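PDB 3K6O: NigD-like protein from Bacteroides vulgatus ATCC 8482, which is of unknown function but joins an N-terminal OB-fold domain to a C-terminal beta sandwich and is probably an exported lipoprotein. Local coordinates for residues Ala68-Ser71 / Gly72-Tyr75; Trp112-Asp116 / Tyr117-Arg121; Asn125-Ser128 / Pro129-Ile133. One frame throughout, in Å; residues are numbered along the deposited sequence.

Contact 1. Residues Ala68-Ser71 / Gly72-Tyr75; sequences AGES and GFAY
F73 and E70 close a type I' beta turn at the tip of the link between strands 58-66 and 75-93. F73 N donates to E70 O at 2.9 Å, nearly straight (165°), from above the carbonyl plane. E70 O also lies at the edge of the phenyl ring, 3.2 Å from F73 CD2. With CG beside its own backbone N (chi1 -59°), F73 swings its ring back along the turn, bringing both CD2 and CE2 to 4.0 Å from S71 O. S71 and G72 form the two corners, each with positive phi; at G72 (phi 96°) a CB would collide with S71 O, so these backbone angles suit glycine. Further back, G69 N binds A74 O at 3.0 Å, while E70 N to F73 O is weak. E70 OE2 lies 4.2 Å from F73 CB, and E70 OE1 is bonded to N76 ND2. With an alanine in place of F73, Y28, Y32 and W42 would probably lose the ring they pack against. That ring meets Y28 and Y32 edge-to-face. Its contact with W42, together with the backbone bonds of Y75 to W42, fastens the turn to strand 40-43 of the OB domain.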
loop_
_atom_site.group_PDB
_atom_site.type_symbol
_atom_site.label_atom_id
_atom_site.label_comp_id
_atom_site.label_asym_id
_atom_site.label_seq_id
_atom_site.Cartn_x
_atom_site.Cartn_y
_atom_site.Cartn_z
ATOM N N ALA A 68 -6.785 -4.128 -26.075
ATOM C CA ALA A 68 -8.043 -3.731 -25.456
ATOM C C ALA A 68 -8.850 -4.981 -25.093
ATOM O O ALA A 68 -8.771 -5.992 -25.770
ATOM C CB ALA A 68 -8.869 -2.815 -26.401
ATOM N N GLY A 69 -9.642 -4.890 -24.035
ATOM C CA GLY A 69 -10.396 -6.038 -23.541
ATOM C C GLY A 69 -11.825 -6.134 -24.023
ATOM O O GLY A 69 -12.104 -5.923 -25.166
ATOM N N GLU A 70 -12.726 -6.472 -23.115
ATOM C CA GLU A 70 -14.080 -6.853 -23.447
ATOM C C GLU A 70 -14.830 -7.001 -22.155
ATOM O O GLU A 70 -14.210 -7.192 -21.105
ATOM C CB GLU A 70 -14.089 -8.219 -24.148
ATOM C CG GLU A 70 -13.453 -9.365 -23.291
ATOM C CD GLU A 70 -11.930 -9.279 -23.211
ATOM O OE1 GLU A 70 -11.306 -9.123 -24.272
ATOM O OE2 GLU A 70 -11.362 -9.360 -22.103
ATOM N N SER A 71 -16.154 -6.900 -22.218
ATOM C CA SER A 71 -17.020 -7.276 -21.129
ATOM C C SER A 71 -16.684 -6.520 -19.834
ATOM O O SER A 71 -16.898 -7.051 -18.733
ATOM C CB SER A 71 -16.899 -8.805 -20.943
ATOM O OG SER A 71 -17.988 -9.387 -20.228
ATOM N N GLY A 72 -16.177 -5.288 -19.986
ATOM C CA GLY A 72 -15.829 -4.379 -18.878
ATOM C C GLY A 72 -14.358 -4.393 -18.442
ATOM O O GLY A 72 -13.967 -3.636 -17.533
ATOM N N PHE A 73 -13.548 -5.278 -19.042
ATOM C CA PHE A 73 -12.117 -5.315 -18.759
ATOM C C PHE A 73 -11.456 -4.393 -19.740
ATOM O O PHE A 73 -11.614 -4.552 -20.954
ATOM C CB PHE A 73 -11.564 -6.757 -18.844
ATOM C CG PHE A 73 -12.239 -7.686 -17.892
ATOM C CD1 PHE A 73 -11.957 -7.629 -16.562
ATOM C CD2 PHE A 73 -13.235 -8.541 -18.315
ATOM C CE1 PHE A 73 -12.633 -8.436 -15.641
ATOM C CE2 PHE A 73 -13.905 -9.348 -17.423
ATOM C CZ PHE A 73 -13.593 -9.302 -16.073
ATOM N N ALA A 74 -10.768 -3.393 -19.216
ATOM C CA ALA A 74 -10.120 -2.404 -20.051
ATOM C C ALA A 74 -9.088 -3.041 -20.977
ATOM O O ALA A 74 -8.984 -2.646 -22.138
ATOM C CB ALA A 74 -9.445 -1.332 -19.164
ATOM N N TYR A 75 -8.294 -3.976 -20.434
ATOM C CA TYR A 75 -7.221 -4.637 -21.159
ATOM C C TYR A 75 -7.118 -6.122 -20.829
ATOM O O TYR A 75 -7.457 -6.550 -19.730
ATOM C CB TYR A 75 -5.872 -4.007 -20.825
ATOM C CG TYR A 75 -5.757 -2.553 -21.188
ATOM C CD1 TYR A 75 -5.381 -2.164 -22.472
ATOM C CD2 TYR A 75 -5.988 -1.572 -20.241
ATOM C CE1 TYR A 75 -5.276 -0.836 -22.806
ATOM C CE2 TYR A 75 -5.882 -0.245 -20.565
ATOM C CZ TYR A 75 -5.521 0.118 -21.846
ATOM O OH TYR A 75 -5.420 1.444 -22.152
#

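Contact 2. Residues Trp112-Asp116 / Tyr117-Arg121; sequences WPSDD and YLNVR
W112 O takes two N-H groups from N119: the backbone N at 2.8 Å, and the side-chain ND2 in a longer, weak bond. W112 N returns a bond to N119 O at 2.9 Å, with the donor in the carbonyl plane, so W112 and N119 form an antiparallel hydrogen-bonded pair of the hairpin made by strands 107-113 and 117-125. N119 ND2 also reaches S114 OG, weakly, at 3.4 Å. S114 OG takes Y117 N as well, at 3.2 Å, so it receives N-H groups from two residues of the following strand. S114 N points at Y117 O at 2.8 Å, almost straight (171°), and P113 CA adds a CA-H...O contact to the same oxygen.

N119 also packs over one face of the indole. W112 CG stands between its backbone N and carbonyl carbon (chi1 78°), which lays the ring beneath N119; N119 CB then sits 3.4 Å from the centroid of the six-membered ring of W112, almost on its normal, in a CH-pi contact, while the amide plane is turned 39° from the ring. At the turn, D116 CB covers one face of the Y117 ring, 3.9 Å from its centroid, and S114 OG lies at the ring edge. P113 and L118 meet on the other face of the hairpin.

The second end of the amide is occupied too: N119 OD1 accepts from S171 OG and from R58 NH2. With both ends of its amide engaged, N119 is probably fixed against a flip, and this buried carboxamide carries a polar link from the sandwich hairpin to strand 58-66 of the OB domain.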
loop_
_atom_site.group_PDB
_atom_site.type_symbol
_atom_site.label_atom_id
_atom_site.label_comp_id
_atom_site.label_asym_id
_atom_site.label_seq_id
_atom_site.Cartn_x
_atom_site.Cartn_y
_atom_site.Cartn_z
ATOM N N TRP A 112 2.502 6.813 -0.921
ATOM C CA TRP A 112 1.470 7.507 -1.669
ATOM C C TRP A 112 0.110 6.893 -1.393
ATOM O O TRP A 112 0.001 5.685 -1.194
ATOM C CB TRP A 112 1.775 7.487 -3.173
ATOM C CG TRP A 112 1.458 6.194 -3.872
ATOM C CD1 TRP A 112 0.398 5.947 -4.654
ATOM C CD2 TRP A 112 2.235 4.989 -3.852
ATOM N NE1 TRP A 112 0.466 4.672 -5.161
ATOM C CE2 TRP A 112 1.579 4.057 -4.662
ATOM C CE3 TRP A 112 3.431 4.617 -3.234
ATOM C CZ2 TRP A 112 2.057 2.754 -4.856
ATOM C CZ3 TRP A 112 3.922 3.312 -3.447
ATOM C CH2 TRP A 112 3.238 2.408 -4.255
ATOM N N PRO A 113 -0.931 7.724 -1.375
ATOM C CA PRO A 113 -2.287 7.200 -1.305
ATOM C C PRO A 113 -2.828 6.881 -2.679
ATOM O O PRO A 113 -2.457 7.520 -3.654
ATOM C CB PRO A 113 -3.079 8.372 -0.709
ATOM C CG PRO A 113 -2.385 9.592 -1.230
ATOM C CD PRO A 113 -0.900 9.200 -1.378
ATOM N N SER A 114 -3.711 5.905 -2.723
ATOM C CA SER A 114 -4.561 5.625 -3.840
ATOM C C SER A 114 -6.005 5.733 -3.318
ATOM O O SER A 114 -6.218 6.048 -2.146
ATOM C CB SER A 114 -4.305 4.197 -4.320
ATOM O OG SER A 114 -4.584 3.290 -3.264
ATOM N N ASP A 115 -6.982 5.400 -4.155
ATOM C CA ASP A 115 -8.386 5.529 -3.763
ATOM C C ASP A 115 -8.677 4.751 -2.502
ATOM O O ASP A 115 -9.495 5.197 -1.714
ATOM C CB ASP A 115 -9.359 5.077 -4.881
ATOM C CG ASP A 115 -10.820 5.625 -4.692
ATOM O OD1 ASP A 115 -10.998 6.850 -4.461
ATOM O OD2 ASP A 115 -11.793 4.813 -4.780
ATOM N N ASP A 116 -8.054 3.583 -2.326
ATOM C CA ASP A 116 -8.422 2.703 -1.222
ATOM C C ASP A 116 -7.332 2.518 -0.194
ATOM O O ASP A 116 -7.646 2.049 0.894
ATOM C CB ASP A 116 -8.834 1.289 -1.673
ATOM C CG ASP A 116 -10.052 1.268 -2.575
ATOM O OD1 ASP A 116 -11.006 2.068 -2.403
ATOM O OD2 ASP A 116 -10.052 0.400 -3.457
ATOM N N TYR A 117 -6.090 2.870 -0.520
ATOM C CA TYR A 117 -4.952 2.527 0.359
ATOM C C TYR A 117 -3.931 3.603 0.537
ATOM O O TYR A 117 -3.735 4.410 -0.337
ATOM C CB TYR A 117 -4.184 1.310 -0.162
ATOM C CG TYR A 117 -5.015 0.106 -0.538
ATOM C CD1 TYR A 117 -5.345 -0.868 0.403
ATOM C CD2 TYR A 117 -5.459 -0.061 -1.841
ATOM C CE1 TYR A 117 -6.103 -1.994 0.074
ATOM C CE2 TYR A 117 -6.222 -1.202 -2.203
ATOM C CZ TYR A 117 -6.534 -2.162 -1.242
ATOM O OH TYR A 117 -7.250 -3.290 -1.593
ATOM N N LEU A 118 -3.275 3.595 1.688
ATOM C CA LEU A 118 -1.979 4.237 1.817
ATOM C C LEU A 118 -0.904 3.166 1.551
ATOM O O LEU A 118 -0.793 2.167 2.263
ATOM C CB LEU A 118 -1.798 4.855 3.190
ATOM C CG LEU A 118 -0.518 5.678 3.305
ATOM C CD1 LEU A 118 -0.622 6.996 2.508
ATOM C CD2 LEU A 118 -0.169 5.965 4.735
ATOM N N ASN A 119 -0.115 3.414 0.513
ATOM C CA ASN A 119 0.906 2.503 0.015
ATOM C C ASN A 119 2.258 2.975 0.475
ATOM O O ASN A 119 2.653 4.116 0.230
ATOM C CB ASN A 119 0.848 2.458 -1.502
ATOM C CG ASN A 119 -0.528 2.037 -1.990
ATOM O OD1 ASN A 119 -0.979 0.906 -1.728
ATOM N ND2 ASN A 119 -1.243 2.968 -2.655
ATOM N N VAL A 120 2.975 2.078 1.132
ATOM C CA VAL A 120 4.286 2.399 1.669
ATOM C C VAL A 120 5.336 1.342 1.256
ATOM O O VAL A 120 5.146 0.160 1.446
ATOM C CB VAL A 120 4.218 2.497 3.184
ATOM C CG1 VAL A 120 5.566 3.104 3.747
ATOM C CG2 VAL A 120 3.013 3.354 3.603
ATOM N N ARG A 121 6.438 1.795 0.680
ATOM C CA ARG A 121 7.589 0.959 0.485
ATOM C C ARG A 121 8.601 1.466 1.473
ATOM O O ARG A 121 8.832 2.672 1.546
ATOM C CB ARG A 121 8.133 1.067 -0.936
ATOM C CG ARG A 121 9.287 0.063 -1.196
ATOM C CD ARG A 121 9.580 -0.100 -2.672
ATOM N NE ARG A 121 10.230 1.111 -3.124
ATOM C CZ ARG A 121 11.248 1.168 -3.965
ATOM N NH1 ARG A 121 11.746 0.070 -4.527
ATOM N NH2 ARG A 121 11.752 2.351 -4.253
#

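Contact 3. Residues Asn125-Ser128 / Pro129-Ile133; sequences NFPS and PQKPI
P127 and P129 meet across a proline-rich loop that leaves strand 117-125 and enters strand 133-139 of the C-terminal beta sandwich, turning at a cis peptide bond between S128 and P129. No hydrogen bond crosses between its two arms, residues 125-128 and 129-133; they meet through rings and carbonyl oxygens. P127 CB stands 3.2 Å from P129 O, and P127 CA makes a CA-H...O contact with Q130 O at 3.5 Å.

Next along, P127 and K131 lie side by side and point the same way. K131 leaves the backbone with CG anti to N (chi1 159°) and then bends at chi2 (80°), a kink that brings K131 CD to 4.1 Å from P127 CG before the chain runs on to NZ. P132 turns its ring toward the first arm: P132 CG comes to 3.1 Å from N125 O, with CD also near that oxygen.

Y156 of strand 149-157 touches P132 and bonds through its OH to N125 OD1, while N125 ND2 donates to G163 O. F126 holds its ring beside the next proline, so P127 CD sits 3.4 Å above one face, toward the rim; R164 makes a cation-pi contact with the same ring. S161 OG serves both arms, bonding to S128 N and to Q130 O.

S128 places OG between its backbone N and carbonyl carbon (chi1 60°), from where it gives a weak bond to F126 O at 3.3 Å. The cis bond shows in the short separation of the S128 and P129 CA atoms, 3.0 Å, while P129 CD lies on the side of S128 O, 2.8 Å from it.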
loop_
_atom_site.group_PDB
_atom_site.type_symbol
_atom_site.label_atom_id
_atom_site.label_comp_id
_atom_site.label_asym_id
_atom_site.label_seq_id
_atom_site.Cartn_x
_atom_site.Cartn_y
_atom_site.Cartn_z
ATOM N N ASN A 125 13.945 -4.010 9.659
ATOM C CA ASN A 125 15.011 -4.855 10.144
ATOM C C ASN A 125 14.648 -6.315 9.904
ATOM O O ASN A 125 13.519 -6.721 10.162
ATOM C CB ASN A 125 15.262 -4.566 11.616
ATOM C CG ASN A 125 15.710 -3.134 11.853
ATOM O OD1 ASN A 125 14.872 -2.221 12.013
ATOM N ND2 ASN A 125 17.039 -2.920 11.903
ATOM N N PHE A 126 15.587 -7.095 9.367
ATOM C CA PHE A 126 15.395 -8.535 9.231
ATOM C C PHE A 126 15.005 -9.142 10.587
ATOM O O PHE A 126 15.595 -8.791 11.622
ATOM C CB PHE A 126 16.675 -9.217 8.719
ATOM C CG PHE A 126 16.471 -10.649 8.307
ATOM C CD1 PHE A 126 15.807 -10.952 7.120
ATOM C CD2 PHE A 126 16.923 -11.691 9.104
ATOM C CE1 PHE A 126 15.605 -12.275 6.718
ATOM C CE2 PHE A 126 16.723 -13.025 8.711
ATOM C CZ PHE A 126 16.052 -13.310 7.511
ATOM N N PRO A 127 14.025 -10.055 10.592
ATOM C CA PRO A 127 13.617 -10.732 11.827
ATOM C C PRO A 127 14.746 -11.528 12.491
ATOM O O PRO A 127 15.338 -12.408 11.879
ATOM C CB PRO A 127 12.494 -11.663 11.369
ATOM C CG PRO A 127 11.998 -11.073 10.074
ATOM C CD PRO A 127 13.188 -10.438 9.444
ATOM N N SER A 128 15.013 -11.192 13.748
ATOM C CA SER A 128 16.154 -11.676 14.480
ATOM C C SER A 128 15.855 -11.675 16.000
ATOM O O SER A 128 16.529 -10.984 16.773
ATOM C CB SER A 128 17.352 -10.768 14.173
ATOM O OG SER A 128 17.101 -9.413 14.540
ATOM N N PRO A 129 14.814 -12.425 16.431
ATOM C CA PRO A 129 13.844 -13.195 15.616
ATOM C C PRO A 129 12.504 -12.472 15.356
ATOM O O PRO A 129 11.872 -12.698 14.312
ATOM C CB PRO A 129 13.612 -14.452 16.458
ATOM C CG PRO A 129 13.801 -13.986 17.898
ATOM C CD PRO A 129 14.671 -12.725 17.872
ATOM N N GLN A 130 12.072 -11.618 16.284
ATOM C CA GLN A 130 10.783 -10.914 16.133
ATOM C C GLN A 130 10.647 -10.185 14.792
ATOM O O GLN A 130 11.563 -9.511 14.345
ATOM C CB GLN A 130 10.592 -9.923 17.291
ATOM C CG GLN A 130 10.122 -10.583 18.576
ATOM C CD GLN A 130 8.733 -11.170 18.411
ATOM O OE1 GLN A 130 8.580 -12.376 18.140
ATOM N NE2 GLN A 130 7.716 -10.316 18.517
ATOM N N LYS A 131 9.503 -10.343 14.145
ATOM C CA LYS A 131 9.232 -9.670 12.868
ATOM C C LYS A 131 8.676 -8.246 13.112
ATOM O O LYS A 131 7.614 -8.097 13.726
ATOM C CB LYS A 131 8.277 -10.537 12.035
ATOM C CG LYS A 131 7.489 -9.826 10.937
ATOM C CD LYS A 131 8.262 -9.565 9.636
ATOM C CE LYS A 131 7.364 -8.740 8.655
ATOM N NZ LYS A 131 7.617 -8.984 7.200
ATOM N N PRO A 132 9.382 -7.186 12.628
ATOM C CA PRO A 132 8.938 -5.807 12.901
ATOM C C PRO A 132 7.529 -5.457 12.426
ATOM O O PRO A 132 7.025 -6.045 11.460
ATOM C CB PRO A 132 9.953 -4.942 12.123
ATOM C CG PRO A 132 11.118 -5.779 11.935
ATOM C CD PRO A 132 10.573 -7.182 11.756
ATOM N N ILE A 133 6.946 -4.452 13.097
ATOM C CA ILE A 133 5.601 -3.934 12.787
ATOM C C ILE A 133 5.658 -2.476 12.297
ATOM O O ILE A 133 6.365 -1.627 12.868
ATOM C CB ILE A 133 4.640 -4.026 14.033
ATOM C CG1 ILE A 133 5.174 -3.272 15.264
ATOM C CG2 ILE A 133 4.428 -5.464 14.437
ATOM C CD1 ILE A 133 4.178 -3.253 16.460
#

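Overall arrangement
From the N terminus, the chain first closes contact 1, the turn between strands 58-66 and 75-93 of the OB domain. It then crosses into the beta sandwich, where contact 2, whose centre lies about 4 Å from the centre of the chain, closes the hairpin of strands 107-113 and 117-125. Strand 117-125 runs directly on into contact 3, the loop to strand 133-139. The three follow in series and neither nest nor cross. Contacts 1 and 3 lie on opposite sides of the chain's centre, their own centres about 42 Å apart. Contact 2 lies between them, about 25 Å from contact 1 and 23 Å from contact 3, centre to centre.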